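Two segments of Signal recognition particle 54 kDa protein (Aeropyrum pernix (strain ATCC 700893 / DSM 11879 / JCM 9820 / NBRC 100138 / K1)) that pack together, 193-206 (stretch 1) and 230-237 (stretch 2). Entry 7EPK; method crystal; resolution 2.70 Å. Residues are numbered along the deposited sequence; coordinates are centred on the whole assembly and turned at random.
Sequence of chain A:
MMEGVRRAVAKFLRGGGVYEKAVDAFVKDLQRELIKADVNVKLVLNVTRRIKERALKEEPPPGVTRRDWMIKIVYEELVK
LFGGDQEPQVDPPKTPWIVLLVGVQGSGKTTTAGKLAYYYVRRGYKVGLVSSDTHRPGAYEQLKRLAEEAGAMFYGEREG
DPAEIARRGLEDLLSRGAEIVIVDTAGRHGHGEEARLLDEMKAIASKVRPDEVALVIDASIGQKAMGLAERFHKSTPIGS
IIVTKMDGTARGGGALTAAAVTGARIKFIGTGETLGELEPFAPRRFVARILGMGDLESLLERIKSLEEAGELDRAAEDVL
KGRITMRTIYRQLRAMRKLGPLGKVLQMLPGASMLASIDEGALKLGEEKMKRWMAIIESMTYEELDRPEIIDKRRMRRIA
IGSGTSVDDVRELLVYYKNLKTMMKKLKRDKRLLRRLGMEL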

ATOM      1  N   GLU A 193      -8.188  -8.225 -38.387  1.00109.46           N
ATOM      2  CA  GLU A 193      -9.476  -7.491 -38.286  1.00109.40           C
ATOM      3  C   GLU A 193      -9.812  -7.370 -36.790  1.00114.55           C
ATOM      4  O   GLU A 193     -10.566  -8.226 -36.262  1.00129.25           O
ATOM      5  N   GLU A 194      -9.258  -6.339 -36.139  1.00103.86           N
ATOM      6  CA  GLU A 194      -9.336  -6.072 -34.674  1.00 88.81           C
ATOM      7  C   GLU A 194     -10.793  -5.881 -34.232  1.00 80.95           C
ATOM      8  O   GLU A 194     -11.045  -6.025 -33.030  1.00 89.76           O
ATOM      9  N   ALA A 195     -11.711  -5.561 -35.147  1.00 74.69           N
ATOM     10  CA  ALA A 195     -13.106  -5.188 -34.828  1.00 76.85           C
ATOM     11  C   ALA A 195     -13.961  -6.444 -34.807  1.00 82.25           C
ATOM     12  O   ALA A 195     -15.119  -6.352 -34.359  1.00 92.36           O
ATOM     13  N   ARG A 196     -13.433  -7.561 -35.308  1.00 83.17           N
ATOM     14  CA  ARG A 196     -14.114  -8.873 -35.156  1.00 90.23           C
ATOM     15  C   ARG A 196     -13.691  -9.438 -33.792  1.00 86.13           C
ATOM     16  O   ARG A 196     -14.562  -9.947 -33.057  1.00 84.51           O
ATOM     17  N   LEU A 197     -12.411  -9.276 -33.449  1.00 81.48           N
ATOM     18  CA  LEU A 197     -11.831  -9.577 -32.105  1.00 77.97           C
ATOM     19  C   LEU A 197     -12.666  -8.909 -30.997  1.00 75.40           C
ATOM     20  O   LEU A 197     -13.026  -9.605 -30.035  1.00 70.62           O
ATOM     21  N   LEU A 198     -12.970  -7.615 -31.129  1.00 75.41           N
ATOM     22  CA  LEU A 198     -13.788  -6.862 -30.142  1.00 74.73           C
ATOM     23  C   LEU A 198     -15.162  -7.515 -30.041  1.00 71.41           C
ATOM     24  O   LEU A 198     -15.618  -7.764 -28.908  1.00 72.92           O
ATOM     25  N   ASP A 199     -15.785  -7.812 -31.177  1.00 71.79           N
ATOM     26  CA  ASP A 199     -17.143  -8.416 -31.198  1.00 77.12           C
ATOM     27  C   ASP A 199     -17.057  -9.828 -30.594  1.00 71.53           C
ATOM     28  O   ASP A 199     -18.068 -10.311 -30.026  1.00 71.35           O
ATOM     29  N   GLU A 200     -15.888 -10.470 -30.671  1.00 64.00           N
ATOM     30  CA  GLU A 200     -15.698 -11.835 -30.119  1.00 66.51           C
ATOM     31  C   GLU A 200     -15.677 -11.780 -28.577  1.00 71.38           C
ATOM     32  O   GLU A 200     -16.387 -12.621 -27.931  1.00 62.96           O
ATOM     33  N   MET A 201     -14.908 -10.828 -28.019  1.00 68.16           N
ATOM     34  CA  MET A 201     -14.771 -10.553 -26.560  1.00 60.68           C
ATOM     35  C   MET A 201     -16.157 -10.224 -25.979  1.00 59.39           C
ATOM     36  O   MET A 201     -16.577 -10.877 -24.994  1.00 61.71           O
ATOM     37  N   LYS A 202     -16.857  -9.272 -26.596  1.00 57.32           N
ATOM     38  CA  LYS A 202     -18.222  -8.839 -26.204  1.00 56.13           C
ATOM     39  C   LYS A 202     -19.183 -10.033 -26.183  1.00 53.14           C
ATOM     40  O   LYS A 202     -20.133 -10.007 -25.402  1.00 56.03           O
ATOM     41  N   ALA A 203     -19.002 -11.003 -27.074  1.00 54.57           N
ATOM     42  CA  ALA A 203     -19.926 -12.149 -27.243  1.00 58.46           C
ATOM     43  C   ALA A 203     -19.587 -13.173 -26.156  1.00 52.51           C
ATOM     44  O   ALA A 203     -20.494 -13.574 -25.409  1.00 49.00           O
ATOM     45  N   ILE A 204     -18.306 -13.536 -26.061  1.00 50.53           N
ATOM     46  CA  ILE A 204     -17.764 -14.388 -24.964  1.00 51.89           C
ATOM     47  C   ILE A 204     -18.251 -13.821 -23.636  1.00 46.36           C
ATOM     48  O   ILE A 204     -18.780 -14.595 -22.829  1.00 40.70           O
ATOM     49  N   ALA A 205     -18.073 -12.514 -23.441  1.00 49.00           N
ATOM     50  CA  ALA A 205     -18.434 -11.819 -22.185  1.00 51.70           C
ATOM     51  C   ALA A 205     -19.917 -12.060 -21.898  1.00 53.47           C
ATOM     52  O   ALA A 205     -20.259 -12.379 -20.744  1.00 64.63           O
ATOM     53  N   SER A 206     -20.763 -11.970 -22.919  1.00 55.24           N
ATOM     54  CA  SER A 206     -22.236 -12.068 -22.763  1.00 56.80           C
ATOM     55  C   SER A 206     -22.612 -13.479 -22.295  1.00 58.14           C
ATOM     56  O   SER A 206     -23.448 -13.593 -21.365  1.00 59.96           O
ATOM     57  N   GLU A 230      -9.186   2.239 -24.436  1.00 70.72           N
ATOM     58  CA  GLU A 230     -10.511   2.761 -24.907  1.00 69.72           C
ATOM     59  C   GLU A 230     -11.198   1.672 -25.746  1.00 58.08           C
ATOM     60  O   GLU A 230     -12.369   1.335 -25.504  1.00 45.55           O
ATOM     61  N   ARG A 231     -10.481   1.116 -26.708  1.00 61.55           N
ATOM     62  CA  ARG A 231     -11.047   0.093 -27.615  1.00 69.56           C
ATOM     63  C   ARG A 231     -11.588  -1.083 -26.798  1.00 74.34           C
ATOM     64  O   ARG A 231     -12.761  -1.461 -26.995  1.00 71.00           O
ATOM     65  N   PHE A 232     -10.756  -1.666 -25.939  1.00 75.97           N
ATOM     66  CA  PHE A 232     -11.113  -2.898 -25.193  1.00 73.27           C
ATOM     67  C   PHE A 232     -12.180  -2.577 -24.145  1.00 69.73           C
ATOM     68  O   PHE A 232     -13.070  -3.412 -23.912  1.00 81.23           O
ATOM     69  N   HIS A 233     -12.119  -1.383 -23.568  1.00 66.44           N
ATOM     70  CA  HIS A 233     -13.053  -0.929 -22.506  1.00 73.47           C
ATOM     71  C   HIS A 233     -14.470  -0.775 -23.075  1.00 70.67           C
ATOM     72  O   HIS A 233     -15.438  -0.880 -22.290  1.00 70.10           O
ATOM     73  N   LYS A 234     -14.581  -0.505 -24.376  1.00 68.22           N
ATOM     74  CA  LYS A 234     -15.876  -0.286 -25.062  1.00 70.03           C
ATOM     75  C   LYS A 234     -16.602  -1.627 -25.103  1.00 66.10           C
ATOM     76  O   LYS A 234     -17.760  -1.672 -24.669  1.00 78.19           O
ATOM     77  N   SER A 235     -15.927  -2.675 -25.582  1.00 74.46           N
ATOM     78  CA  SER A 235     -16.507  -4.027 -25.847  1.00 81.27           C
ATOM     79  C   SER A 235     -16.757  -4.768 -24.527  1.00 74.64           C
ATOM     80  O   SER A 235     -17.841  -5.323 -24.351  1.00 71.81           O
ATOM     81  N   THR A 236     -15.758  -4.782 -23.647  1.00 68.70           N
ATOM     82  CA  THR A 236     -15.794  -5.446 -22.324  1.00 62.46           C
ATOM     83  C   THR A 236     -15.230  -4.477 -21.292  1.00 63.81           C
ATOM     84  O   THR A 236     -14.001  -4.416 -21.133  1.00 60.93           O
ATOM     85  N   PRO A 237     -16.097  -3.660 -20.630  1.00 51.89           N
ATOM     86  CA  PRO A 237     -15.660  -2.762 -19.557  1.00 49.56           C
ATOM     87  C   PRO A 237     -14.559  -3.370 -18.678  1.00 51.57           C
ATOM     88  O   PRO A 237     -14.818  -4.369 -18.039  1.00 53.86           O
TER

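Helix 194-206 and helix 230-235 run in broadly the same direction, their axes inclined at 37° and approaching to 9.4 Å, and the two stretches bury 474 Å² between them, both sides summed. The backbones come nearest at Lys202 and Ser235, whose CA atoms lie 5.1 Å apart; a serine at this position leaves little side chain between the helices.

One polar link crosses the interface. Glu194 points toward the second stretch with chi1 in t, and Arg231 points back toward the first with chi1 near -101°, between wells. Arg231 NE donates to Glu194 OE2 at 3.1 Å, with an N-H...acceptor angle of 140°, so the hydrogen bond is bent and forms part of a salt bridge. The contact uses only NE and OE2; OE1 and the NH1 and NH2 groups have no hydrogen-bonding partner in the other stretch.

Next to this pair the packing becomes apolar and centres on Phe232 (chi1 m), whose CA-to-CB bond points sideways but whose ring comes nearer to the first helix. Leu198, with both chi angles between wells, places CD1 over one face of the ring, 4.2 Å from its centroid and 23° off the normal, a CH-pi contact. Met201 (chi1 and chi2 both m) approaches the ring edge, with CG 4.4 Å from Phe232 CE1, before the end of its side chain leads away. Leu197, in the t, p rotamer, adds a further apolar contact, its CD2 lying 4.3 Å from Phe232 CZ. The other methyl of Leu198, CD2, lies 4.0 Å from Arg231 O.

The hydroxyls of the second stretch are satisfied within their own helix end rather than across the interface. Ser235 points toward the first helix, yet its p rotamer lets OG donate to Phe232 O at 3.1 Å. Thr236, also p, sends OG1 to the same oxygen at 3.3 Å, and the backbone bond from Thr236 N to Phe232 O measures 3.0 Å. Phe232 O therefore accepts three hydrogen bonds where the helix gives way to loop. Across the interface these residues make van der Waals contacts and no hydrogen bonds: Ser235 OG sits 4.1 Å from Leu198 CG, and Ser235 CB lies 3.6 Å from Leu198 O, an acceptor already engaged by Lys202 N at 3.0 Å, while Thr236 CG2 packs 3.8 Å from both Met201 CB and Ala205 CB.

The CA-to-CB bond of Lys202 points sideways, and the chain runs on with chi1 and chi2 in t and chi3 in m. Its aliphatic portion covers Ser235, with Lys202 CE 3.6 Å from Ser235 CA, and NZ makes no hydrogen bond to the second stretch.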

ATOM      1  CB  GLU A 193     -10.544  -8.203 -39.124  1.00109.45           C
ATOM      2  CG  GLU A 193     -11.946  -7.626 -38.975  1.00118.06           C
ATOM      3  CD  GLU A 193     -12.219  -6.335 -39.727  1.00113.87           C
ATOM      4  OE1 GLU A 193     -12.527  -5.305 -39.071  1.00 98.74           O
ATOM      5  OE2 GLU A 193     -12.159  -6.371 -40.973  1.00119.44           O
ATOM      6  CB  GLU A 194      -8.493  -4.839 -34.321  1.00 88.45           C
ATOM      7  CG  GLU A 194      -8.212  -4.662 -32.836  1.00 86.51           C
ATOM      8  CD  GLU A 194      -8.648  -3.326 -32.253  1.00 87.71           C
ATOM      9  OE1 GLU A 194      -9.747  -2.832 -32.621  1.00 89.05           O
ATOM     10  OE2 GLU A 194      -7.900  -2.786 -31.423  1.00 86.28           O
ATOM     11  CB  ALA A 195     -13.649  -4.192 -35.820  1.00 79.82           C
ATOM     12  CB  ARG A 196     -13.831  -9.793 -36.349  1.00 87.03           C
ATOM     13  CG  ARG A 196     -15.068 -10.135 -37.171  1.00 92.40           C
ATOM     14  CD  ARG A 196     -15.484  -9.013 -38.113  1.00104.82           C
ATOM     15  NE  ARG A 196     -16.157  -9.302 -39.392  1.00111.38           N
ATOM     16  CZ  ARG A 196     -16.008 -10.374 -40.191  1.00112.56           C
ATOM     17  NH1 ARG A 196     -15.199 -11.384 -39.897  1.00103.95           N
ATOM     18  NH2 ARG A 196     -16.689 -10.424 -41.323  1.00110.17           N
ATOM     19  CB  LEU A 197     -10.374  -9.096 -32.070  1.00 69.41           C
ATOM     20  CG  LEU A 197      -9.551  -9.560 -30.876  1.00 68.69           C
ATOM     21  CD1 LEU A 197      -9.363 -11.065 -30.898  1.00 69.29           C
ATOM     22  CD2 LEU A 197      -8.200  -8.874 -30.840  1.00 70.62           C
ATOM     23  CB  LEU A 198     -13.898  -5.383 -30.537  1.00 80.96           C
ATOM     24  CG  LEU A 198     -12.919  -4.427 -29.844  1.00 83.75           C
ATOM     25  CD1 LEU A 198     -11.567  -5.083 -29.577  1.00 84.49           C
ATOM     26  CD2 LEU A 198     -12.735  -3.157 -30.664  1.00 83.86           C
ATOM     27  CB  ASP A 199     -17.750  -8.344 -32.607  1.00 85.43           C
ATOM     28  CG  ASP A 199     -18.219  -6.949 -33.008  1.00 89.63           C
ATOM     29  OD1 ASP A 199     -17.613  -5.957 -32.537  1.00 83.06           O
ATOM     30  OD2 ASP A 199     -19.197  -6.860 -33.783  1.00 97.43           O
ATOM     31  CB  GLU A 200     -14.438 -12.464 -30.710  1.00 66.46           C
ATOM     32  CG  GLU A 200     -14.333 -13.948 -30.405  1.00 70.11           C
ATOM     33  CD  GLU A 200     -13.346 -14.699 -31.274  1.00 71.57           C
ATOM     34  OE1 GLU A 200     -12.169 -14.784 -30.878  1.00 61.41           O
ATOM     35  OE2 GLU A 200     -13.775 -15.206 -32.335  1.00 80.50           O
ATOM     36  CB  MET A 201     -13.800  -9.389 -26.304  1.00 60.10           C
ATOM     37  CG  MET A 201     -12.345  -9.617 -26.754  1.00 60.61           C
ATOM     38  SD  MET A 201     -11.579 -11.185 -26.203  1.00 63.19           S
ATOM     39  CE  MET A 201     -12.007 -12.256 -27.576  1.00 57.39           C
ATOM     40  CB  LYS A 202     -18.700  -7.767 -27.185  1.00 63.29           C
ATOM     41  CG  LYS A 202     -20.148  -7.314 -27.026  1.00 70.84           C
ATOM     42  CD  LYS A 202     -20.488  -6.072 -27.848  1.00 82.64           C
ATOM     43  CE  LYS A 202     -19.589  -4.880 -27.559  1.00 85.40           C
ATOM     44  NZ  LYS A 202     -20.025  -3.655 -28.274  1.00 89.46           N
ATOM     45  CB  ALA A 203     -19.822 -12.720 -28.649  1.00 57.53           C
ATOM     46  CB  ILE A 204     -16.228 -14.460 -24.993  1.00 51.54           C
ATOM     47  CG1 ILE A 204     -15.725 -15.234 -26.213  1.00 49.80           C
ATOM     48  CG2 ILE A 204     -15.696 -15.043 -23.687  1.00 50.42           C
ATOM     49  CD1 ILE A 204     -14.281 -14.945 -26.550  1.00 49.55           C
ATOM     50  CB  ALA A 205     -18.107 -10.358 -22.270  1.00 46.99           C
ATOM     51  CB  SER A 206     -22.954 -11.684 -24.027  1.00 54.33           C
ATOM     52  OG  SER A 206     -24.306 -11.353 -23.742  1.00 50.14           O
ATOM     53  CB  GLU A 230     -10.354   4.050 -25.731  1.00 78.15           C
ATOM     54  CG  GLU A 230      -9.731   5.243 -24.990  1.00 86.21           C
ATOM     55  CD  GLU A 230      -9.193   6.419 -25.824  1.00 88.78           C
ATOM     56  OE1 GLU A 230      -8.885   7.470 -25.220  1.00 72.46           O
ATOM     57  OE2 GLU A 230      -9.064   6.301 -27.077  1.00 89.80           O
ATOM     58  CB  ARG A 231      -9.992  -0.386 -28.609  1.00 69.15           C
ATOM     59  CG  ARG A 231     -10.139   0.238 -29.987  1.00 72.36           C
ATOM     60  CD  ARG A 231      -8.881   0.963 -30.386  1.00 74.53           C
ATOM     61  NE  ARG A 231      -7.707   0.106 -30.287  1.00 68.33           N
ATOM     62  CZ  ARG A 231      -6.461   0.557 -30.332  1.00 69.27           C
ATOM     63  NH1 ARG A 231      -6.242   1.853 -30.491  1.00 74.44           N
ATOM     64  NH2 ARG A 231      -5.442  -0.281 -30.221  1.00 65.74           N
ATOM     65  CB  PHE A 232      -9.861  -3.563 -24.628  1.00 69.32           C
ATOM     66  CG  PHE A 232      -9.217  -4.504 -25.612  1.00 68.79           C
ATOM     67  CD1 PHE A 232      -9.808  -5.724 -25.906  1.00 68.00           C
ATOM     68  CD2 PHE A 232      -8.046  -4.158 -26.265  1.00 67.30           C
ATOM     69  CE1 PHE A 232      -9.221  -6.589 -26.815  1.00 71.79           C
ATOM     70  CE2 PHE A 232      -7.450  -5.027 -27.165  1.00 66.60           C
ATOM     71  CZ  PHE A 232      -8.037  -6.243 -27.436  1.00 73.43           C
ATOM     72  CB  HIS A 233     -12.535   0.367 -21.873  1.00 76.93           C
ATOM     73  CG  HIS A 233     -13.310   0.813 -20.685  1.00 74.14           C
ATOM     74  ND1 HIS A 233     -12.907   0.511 -19.402  1.00 66.08           N
ATOM     75  CD2 HIS A 233     -14.453   1.526 -20.584  1.00 75.25           C
ATOM     76  CE1 HIS A 233     -13.761   1.044 -18.553  1.00 75.47           C
ATOM     77  NE2 HIS A 233     -14.718   1.671 -19.251  1.00 76.80           N
ATOM     78  CB  LYS A 234     -15.636   0.308 -26.455  1.00 80.58           C
ATOM     79  CG  LYS A 234     -16.819   1.014 -27.108  1.00 82.85           C
ATOM     80  CD  LYS A 234     -16.496   1.593 -28.479  1.00 87.66           C
ATOM     81  CE  LYS A 234     -16.916   3.041 -28.646  1.00 93.27           C
ATOM     82  NZ  LYS A 234     -16.020   3.773 -29.573  1.00 94.19           N
ATOM     83  CB  SER A 235     -15.610  -4.841 -26.754  1.00 78.37           C
ATOM     84  OG  SER A 235     -14.403  -5.184 -26.086  1.00 83.53           O
ATOM     85  CB  THR A 236     -14.996  -6.752 -22.362  1.00 57.84           C
ATOM     86  OG1 THR A 236     -13.664  -6.393 -22.723  1.00 57.22           O
ATOM     87  CG2 THR A 236     -15.561  -7.756 -23.342  1.00 57.35           C
ATOM     88  CB  PRO A 237     -16.957  -2.536 -18.771  1.00 48.46           C
ATOM     89  CG  PRO A 237     -18.015  -2.520 -19.871  1.00 50.30           C
ATOM     90  CD  PRO A 237     -17.535  -3.513 -20.922  1.00 47.66           C
TER